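Local atomic coordinates of O-succinylhomoserine sulfhydrylase (Mycobacterium tuberculosis, PDB entry 3NDN), a protein that probably catalyses the formation of L-homocysteine from O-succinyl-L-homoserine and hydrogen sulfide, a pyridoxal 5'-phosphate-dependent step of methionine biosynthesis. Residues A197-D202 and G217-V222; L366-A371 and V392-V397. All blocks are in the same frame, centred on the assembly; numbering follows the deposited sequence.

How the interactions relate
Interaction 1 pairs neighbouring parallel strands of the seven-stranded sheet of the cofactor-binding domain, and interaction 2 pairs antiparallel strands in the separate five-stranded sheet formed by the C-terminal part of the chain. They follow one another along the sequence, 197-202 with 217-222 closing before 366-371 with 392-397 opens. Their centres lie about 28 Å apart on opposite sides of the chain's centre, the nearest atoms about 12 Å apart, without touching. Such a division into a large cofactor domain and a smaller C-terminal domain is that of fold type I pyridoxal phosphate enzymes, and each contact lies within the framework of one of these domains.

Interaction 1: residues A197-D202 and G217-V222; sequences AKVVLD and GVDVVV
The backbone N of Val199 gives a nearly straight hydrogen bond to the carboxylate of Asp219 (N to OD2 2.9 Å, 176° at the hydrogen). The donor comes to the anti side of OD2, 26° out of the carboxylate plane, and His193 NE2 from helix 185-194 is a second hydrogen-bond partner of the same oxygen. In Asp219 the CG lies beside its own backbone N and anti to the carbonyl carbon (chi1 -58°), an orientation that lets OD2 reach across to the start of strand 198-202. The other oxygen faces Lys198: OD1 accepts from a water at 2.6 Å, which is only weakly bonded to NZ. Lys198 NZ itself stays 4.2 Å from Asp219 OD1, beyond a salt bridge, while the two side chains cross at about a right angle. Val199 O accepts from Val220 N and, weakly, from Asp219 N; Leu201 N to Val220 O at 3.0 Å and Val222 N to Leu201 O continue the parallel pairing.

This is the parallel pairing of a beta-alpha-beta unit, with the short helix 207-210 between the strands in sequence, in the large domain of a fold type I pyridoxal phosphate enzyme. Asp202, at the end of its strand, has OD2 close to the pyridine nitrogen N1 of the pyridoxal phosphate carried by the lysine at position 227, consistent with the pyridine-nitrogen aspartate of this family, and its OD1 is held by Val204 N.

On the sheet face of Val200, Val220 and Val222, the first two side chains lie side by side, Val200 CG2 4.0 Å from Val220 CB, and helix 105-114 packs against Val200 and Val222. On the side of Leu201, Val218 CG1 from the loop before strand 220-224 rests 3.5 Å from Val199 O and 3.9 Å from Leu201 CB, with Ile185 and Thr189 of helix 185-194 against Val218.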
ATOM      1  N   ALA A 197      -4.486 -26.340  34.769  1.00 40.01           N
ATOM      2  CA  ALA A 197      -3.912 -25.877  33.481  1.00 39.10           C
ATOM      3  C   ALA A 197      -4.848 -24.960  32.677  1.00 38.44           C
ATOM      4  O   ALA A 197      -6.073 -25.027  32.831  1.00 38.36           O
ATOM      5  CB  ALA A 197      -3.493 -27.081  32.626  1.00 39.22           C
ATOM      6  N   LYS A 198      -4.253 -24.105  31.835  1.00 37.29           N
ATOM      7  CA  LYS A 198      -5.003 -23.259  30.886  1.00 36.88           C
ATOM      8  C   LYS A 198      -5.007 -23.913  29.500  1.00 35.94           C
ATOM      9  O   LYS A 198      -3.958 -24.327  29.008  1.00 36.01           O
ATOM     10  CB  LYS A 198      -4.385 -21.852  30.784  1.00 36.29           C
ATOM     11  CG  LYS A 198      -4.333 -21.059  32.102  1.00 38.42           C
ATOM     12  CD  LYS A 198      -5.733 -20.672  32.604  1.00 40.10           C
ATOM     13  CE  LYS A 198      -5.676 -20.097  34.015  1.00 42.66           C
ATOM     14  NZ  LYS A 198      -6.958 -19.435  34.417  1.00 43.88           N
ATOM     15  N   VAL A 199      -6.173 -23.961  28.860  1.00 35.66           N
ATOM     16  CA  VAL A 199      -6.321 -24.656  27.577  1.00 35.08           C
ATOM     17  C   VAL A 199      -6.137 -23.709  26.380  1.00 34.61           C
ATOM     18  O   VAL A 199      -6.881 -22.733  26.254  1.00 34.23           O
ATOM     19  CB  VAL A 199      -7.701 -25.347  27.486  1.00 35.01           C
ATOM     20  CG1 VAL A 199      -7.896 -26.016  26.126  1.00 34.95           C
ATOM     21  CG2 VAL A 199      -7.871 -26.375  28.622  1.00 36.02           C
ATOM     22  N   VAL A 200      -5.160 -24.001  25.513  1.00 34.27           N
ATOM     23  CA  VAL A 200      -4.916 -23.203  24.280  1.00 33.47           C
ATOM     24  C   VAL A 200      -5.377 -24.004  23.052  1.00 33.42           C
ATOM     25  O   VAL A 200      -4.820 -25.063  22.760  1.00 33.28           O
ATOM     26  CB  VAL A 200      -3.405 -22.772  24.110  1.00 33.54           C
ATOM     27  CG1 VAL A 200      -3.206 -21.838  22.876  1.00 32.72           C
ATOM     28  CG2 VAL A 200      -2.878 -22.073  25.358  1.00 34.19           C
ATOM     29  N   LEU A 201      -6.408 -23.497  22.360  1.00 33.02           N
ATOM     30  CA  LEU A 201      -6.941 -24.093  21.125  1.00 32.69           C
ATOM     31  C   LEU A 201      -6.444 -23.337  19.883  1.00 32.78           C
ATOM     32  O   LEU A 201      -6.616 -22.129  19.806  1.00 31.84           O
ATOM     33  CB  LEU A 201      -8.488 -24.049  21.131  1.00 32.53           C
ATOM     34  CG  LEU A 201      -9.250 -24.487  19.869  1.00 31.94           C
ATOM     35  CD1 LEU A 201      -9.129 -26.003  19.645  1.00 32.96           C
ATOM     36  CD2 LEU A 201     -10.752 -24.067  19.907  1.00 29.35           C
ATOM     37  N   ASP A 202      -5.839 -24.061  18.938  1.00 33.35           N
ATOM     38  CA  ASP A 202      -5.484 -23.551  17.594  1.00 34.93           C
ATOM     39  C   ASP A 202      -6.669 -23.879  16.681  1.00 35.10           C
ATOM     40  O   ASP A 202      -6.912 -25.050  16.382  1.00 35.70           O
ATOM     41  CB  ASP A 202      -4.166 -24.230  17.137  1.00 35.13           C
ATOM     42  CG  ASP A 202      -3.798 -23.961  15.673  1.00 37.37           C
ATOM     43  OD1 ASP A 202      -4.689 -23.681  14.836  1.00 39.57           O
ATOM     44  OD2 ASP A 202      -2.585 -24.058  15.353  1.00 37.86           O
ATOM     45  N   GLY A 217     -15.500 -23.495  27.448  1.00 43.23           N
ATOM     46  CA  GLY A 217     -14.573 -23.298  28.560  1.00 42.02           C
ATOM     47  C   GLY A 217     -13.095 -23.246  28.208  1.00 40.35           C
ATOM     48  O   GLY A 217     -12.241 -23.371  29.094  1.00 41.08           O
ATOM     49  N   VAL A 218     -12.779 -23.076  26.924  1.00 38.25           N
ATOM     50  CA  VAL A 218     -11.385 -22.910  26.504  1.00 36.29           C
ATOM     51  C   VAL A 218     -10.901 -21.550  27.050  1.00 35.36           C
ATOM     52  O   VAL A 218     -11.675 -20.592  27.094  1.00 34.62           O
ATOM     53  CB  VAL A 218     -11.254 -23.019  24.959  1.00 35.69           C
ATOM     54  CG1 VAL A 218      -9.912 -22.584  24.480  1.00 36.34           C
ATOM     55  CG2 VAL A 218     -11.520 -24.456  24.500  1.00 35.80           C
ATOM     56  N   ASP A 219      -9.640 -21.478  27.481  1.00 34.03           N
ATOM     57  CA  ASP A 219      -9.094 -20.256  28.086  1.00 33.37           C
ATOM     58  C   ASP A 219      -8.497 -19.273  27.067  1.00 32.49           C
ATOM     59  O   ASP A 219      -8.569 -18.059  27.260  1.00 32.48           O
ATOM     60  CB  ASP A 219      -8.038 -20.610  29.138  1.00 33.88           C
ATOM     61  CG  ASP A 219      -8.602 -21.509  30.240  1.00 35.43           C
ATOM     62  OD1 ASP A 219      -9.200 -20.969  31.195  1.00 35.46           O
ATOM     63  OD2 ASP A 219      -8.471 -22.751  30.118  1.00 34.30           O
ATOM     64  N   VAL A 220      -7.896 -19.819  26.012  1.00 31.80           N
ATOM     65  CA  VAL A 220      -7.119 -19.068  25.000  1.00 31.03           C
ATOM     66  C   VAL A 220      -7.376 -19.649  23.611  1.00 30.88           C
ATOM     67  O   VAL A 220      -7.393 -20.880  23.442  1.00 30.51           O
ATOM     68  CB  VAL A 220      -5.571 -19.154  25.285  1.00 31.16           C
ATOM     69  CG1 VAL A 220      -4.765 -18.347  24.249  1.00 30.42           C
ATOM     70  CG2 VAL A 220      -5.236 -18.665  26.704  1.00 30.89           C
ATOM     71  N   VAL A 221      -7.580 -18.777  22.613  1.00 30.37           N
ATOM     72  CA  VAL A 221      -7.704 -19.228  21.227  1.00 29.83           C
ATOM     73  C   VAL A 221      -6.665 -18.472  20.379  1.00 30.03           C
ATOM     74  O   VAL A 221      -6.459 -17.257  20.574  1.00 29.57           O
ATOM     75  CB  VAL A 221      -9.158 -19.029  20.660  1.00 30.03           C
ATOM     76  CG1 VAL A 221      -9.228 -19.405  19.197  1.00 28.13           C
ATOM     77  CG2 VAL A 221     -10.164 -19.865  21.462  1.00 29.62           C
ATOM     78  N   VAL A 222      -5.986 -19.196  19.483  1.00 29.23           N
ATOM     79  CA  VAL A 222      -5.014 -18.565  18.559  1.00 29.34           C
ATOM     80  C   VAL A 222      -5.409 -18.749  17.088  1.00 29.32           C
ATOM     81  O   VAL A 222      -5.941 -19.810  16.697  1.00 29.62           O
ATOM     82  CB  VAL A 222      -3.527 -19.058  18.768  1.00 29.32           C
ATOM     83  CG1 VAL A 222      -2.993 -18.657  20.126  1.00 30.29           C
ATOM     84  CG2 VAL A 222      -3.407 -20.561  18.554  1.00 28.90           C
TER
HETATM   85  O   HOH W   1      -9.274 -21.849  33.652  1.00 29.75           O

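Interaction 2: residues L366-A371 and V392-V397; sequences LVTHPA and VVRISV
Val367 and Val393 meet methyl to methyl, CG2 to CG1 at 3.6 Å, the two side chains crossing obliquely. Val367 CG2 lies anti to its backbone N, leaving CG1 between N and the carbonyl carbon (chi1 65°), and in this pose CG2 also lies 4.0 Å from Ile395 CG1. Beneath these side chains the antiparallel strands are closely bonded. Leu366 and Ser396 form one hydrogen-bonded pair, with Ser396 N to Leu366 O at 2.8 Å, and Thr368 and Arg394 form the next; Val367 and Ile395 are the non-hydrogen-bonded pair between them.

On the sheet face of Thr368 and Arg394 the methyl CG2 of Thr368 sits over one face of the guanidinium, 3.6 Å from NH2, the two side chains running alongside each other. Bent at chi3 (68°), the arginine turns its end to Asn177, whose OD1 accepts from NH1, while Thr368 OG1 is hydrogen-bonded to Thr373 OG1.

The pairing is looser past Thr368, where a water bridges the two segments: it accepts from Ala371 N and donates to Val392 O at 2.8 Å. Pro370 CD comes within 3.5 Å of Val392 O, and the same water lies above one face of the His369 ring, offset toward its rim. That ring is fixed at both nitrogens, ND1 by Thr372 and NE2 by the carbonyl of Asp390.

Strand 392-396 has strand 328-333 as its other neighbour, and strand 366-368 has 355-356, with Leu348 of helix 340-350 packing on Val367, Val393 and His369.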
ATOM      1  N   LEU A 366      -6.490 -25.161  -4.368  1.00 28.69           N
ATOM      2  CA  LEU A 366      -5.108 -25.685  -4.365  1.00 29.57           C
ATOM      3  C   LEU A 366      -5.042 -27.195  -4.008  1.00 29.81           C
ATOM      4  O   LEU A 366      -5.908 -27.707  -3.278  1.00 29.93           O
ATOM      5  CB  LEU A 366      -4.242 -24.898  -3.378  1.00 28.93           C
ATOM      6  CG  LEU A 366      -4.286 -23.367  -3.337  1.00 28.96           C
ATOM      7  CD1 LEU A 366      -3.572 -22.853  -2.122  1.00 29.90           C
ATOM      8  CD2 LEU A 366      -3.678 -22.754  -4.602  1.00 29.13           C
ATOM      9  N   VAL A 367      -4.004 -27.890  -4.502  1.00 30.88           N
ATOM     10  CA  VAL A 367      -3.803 -29.335  -4.256  1.00 31.65           C
ATOM     11  C   VAL A 367      -2.356 -29.648  -3.819  1.00 32.44           C
ATOM     12  O   VAL A 367      -1.409 -29.053  -4.338  1.00 32.52           O
ATOM     13  CB  VAL A 367      -4.242 -30.213  -5.481  1.00 31.98           C
ATOM     14  CG1 VAL A 367      -3.370 -29.958  -6.729  1.00 33.79           C
ATOM     15  CG2 VAL A 367      -4.240 -31.694  -5.137  1.00 32.95           C
ATOM     16  N   THR A 368      -2.203 -30.551  -2.852  1.00 32.90           N
ATOM     17  CA  THR A 368      -0.862 -30.969  -2.402  1.00 34.64           C
ATOM     18  C   THR A 368      -0.751 -32.483  -2.081  1.00 34.80           C
ATOM     19  O   THR A 368      -1.757 -33.146  -1.792  1.00 34.95           O
ATOM     20  CB  THR A 368      -0.366 -30.079  -1.220  1.00 34.10           C
ATOM     21  OG1 THR A 368       1.052 -30.204  -1.092  1.00 37.12           O
ATOM     22  CG2 THR A 368      -1.030 -30.479   0.107  1.00 34.53           C
ATOM     23  N   HIS A 369       0.482 -33.015  -2.118  1.00 35.73           N
ATOM     24  CA  HIS A 369       0.773 -34.411  -1.754  1.00 36.23           C
ATOM     25  C   HIS A 369       1.515 -34.414  -0.412  1.00 36.76           C
ATOM     26  O   HIS A 369       2.725 -34.145  -0.378  1.00 36.42           O
ATOM     27  CB  HIS A 369       1.651 -35.057  -2.850  1.00 36.95           C
ATOM     28  CG  HIS A 369       2.003 -36.495  -2.603  1.00 37.10           C
ATOM     29  ND1 HIS A 369       3.283 -36.905  -2.286  1.00 37.93           N
ATOM     30  CD2 HIS A 369       1.255 -37.622  -2.669  1.00 37.17           C
ATOM     31  CE1 HIS A 369       3.301 -38.219  -2.145  1.00 37.94           C
ATOM     32  NE2 HIS A 369       2.085 -38.678  -2.380  1.00 39.28           N
ATOM     33  N   PRO A 370       0.800 -34.710   0.692  1.00 36.60           N
ATOM     34  CA  PRO A 370       1.398 -34.534   2.023  1.00 37.17           C
ATOM     35  C   PRO A 370       2.662 -35.349   2.316  1.00 38.45           C
ATOM     36  O   PRO A 370       3.558 -34.837   2.980  1.00 38.57           O
ATOM     37  CB  PRO A 370       0.263 -34.925   2.973  1.00 37.07           C
ATOM     38  CG  PRO A 370      -0.999 -34.627   2.187  1.00 36.60           C
ATOM     39  CD  PRO A 370      -0.646 -35.012   0.776  1.00 36.68           C
ATOM     40  N   ALA A 371       2.744 -36.584   1.816  1.00 39.54           N
ATOM     41  CA  ALA A 371       3.890 -37.467   2.105  1.00 41.88           C
ATOM     42  C   ALA A 371       5.245 -36.923   1.616  1.00 43.05           C
ATOM     43  O   ALA A 371       6.295 -37.295   2.151  1.00 43.75           O
ATOM     44  CB  ALA A 371       3.640 -38.892   1.561  1.00 41.86           C
ATOM     45  N   VAL A 392      -2.086 -40.679  -0.734  1.00 39.32           N
ATOM     46  CA  VAL A 392      -2.965 -39.661  -0.140  1.00 37.92           C
ATOM     47  C   VAL A 392      -2.792 -38.275  -0.794  1.00 37.05           C
ATOM     48  O   VAL A 392      -1.661 -37.822  -1.014  1.00 37.41           O
ATOM     49  CB  VAL A 392      -2.756 -39.580   1.396  1.00 38.08           C
ATOM     50  CG1 VAL A 392      -3.537 -38.433   1.992  1.00 36.73           C
ATOM     51  CG2 VAL A 392      -3.158 -40.900   2.062  1.00 37.86           C
ATOM     52  N   VAL A 393      -3.925 -37.640  -1.114  1.00 35.61           N
ATOM     53  CA  VAL A 393      -4.013 -36.300  -1.751  1.00 34.99           C
ATOM     54  C   VAL A 393      -4.917 -35.364  -0.910  1.00 34.12           C
ATOM     55  O   VAL A 393      -5.924 -35.818  -0.353  1.00 34.03           O
ATOM     56  CB  VAL A 393      -4.544 -36.419  -3.224  1.00 35.03           C
ATOM     57  CG1 VAL A 393      -4.721 -35.055  -3.885  1.00 34.45           C
ATOM     58  CG2 VAL A 393      -3.599 -37.283  -4.070  1.00 36.22           C
ATOM     59  N   ARG A 394      -4.537 -34.083  -0.785  1.00 33.44           N
ATOM     60  CA  ARG A 394      -5.321 -33.067  -0.039  1.00 32.59           C
ATOM     61  C   ARG A 394      -5.755 -31.882  -0.932  1.00 31.96           C
ATOM     62  O   ARG A 394      -4.905 -31.262  -1.585  1.00 30.95           O
ATOM     63  CB  ARG A 394      -4.501 -32.511   1.133  1.00 32.33           C
ATOM     64  CG  ARG A 394      -5.340 -31.749   2.169  1.00 32.57           C
ATOM     65  CD  ARG A 394      -4.481 -30.940   3.146  1.00 33.79           C
ATOM     66  NE  ARG A 394      -3.801 -29.807   2.508  1.00 34.48           N
ATOM     67  CZ  ARG A 394      -2.903 -29.032   3.118  1.00 35.77           C
ATOM     68  NH1 ARG A 394      -2.552 -29.270   4.384  1.00 34.69           N
ATOM     69  NH2 ARG A 394      -2.333 -28.024   2.460  1.00 34.83           N
ATOM     70  N   ILE A 395      -7.055 -31.558  -0.946  1.00 30.79           N
ATOM     71  CA  ILE A 395      -7.569 -30.431  -1.758  1.00 31.07           C
ATOM     72  C   ILE A 395      -8.156 -29.300  -0.881  1.00 30.37           C
ATOM     73  O   ILE A 395      -9.011 -29.542  -0.010  1.00 30.56           O
ATOM     74  CB  ILE A 395      -8.623 -30.879  -2.816  1.00 31.56           C
ATOM     75  CG1 ILE A 395      -7.995 -31.843  -3.836  1.00 32.26           C
ATOM     76  CG2 ILE A 395      -9.225 -29.655  -3.558  1.00 31.42           C
ATOM     77  CD1 ILE A 395      -9.005 -32.477  -4.803  1.00 34.68           C
ATOM     78  N   SER A 396      -7.676 -28.083  -1.114  1.00 30.26           N
ATOM     79  CA  SER A 396      -8.168 -26.873  -0.431  1.00 29.21           C
ATOM     80  C   SER A 396      -9.184 -26.165  -1.328  1.00 29.22           C
ATOM     81  O   SER A 396      -8.846 -25.724  -2.426  1.00 29.29           O
ATOM     82  CB  SER A 396      -6.987 -25.970  -0.074  1.00 29.25           C
ATOM     83  OG  SER A 396      -7.379 -24.775   0.592  1.00 29.50           O
ATOM     84  N   VAL A 397     -10.430 -26.063  -0.860  1.00 29.63           N
ATOM     85  CA  VAL A 397     -11.561 -25.545  -1.676  1.00 30.30           C
ATOM     86  C   VAL A 397     -11.801 -24.032  -1.557  1.00 30.90           C
ATOM     87  O   VAL A 397     -12.011 -23.508  -0.452  1.00 30.45           O
ATOM     88  CB  VAL A 397     -12.867 -26.335  -1.382  1.00 30.73           C
ATOM     89  CG1 VAL A 397     -14.074 -25.802  -2.202  1.00 30.75           C
ATOM     90  CG2 VAL A 397     -12.653 -27.832  -1.689  1.00 30.57           C
TER
HETATM   91  O   HOH W   2       0.574 -38.232   0.649  1.00 21.23           O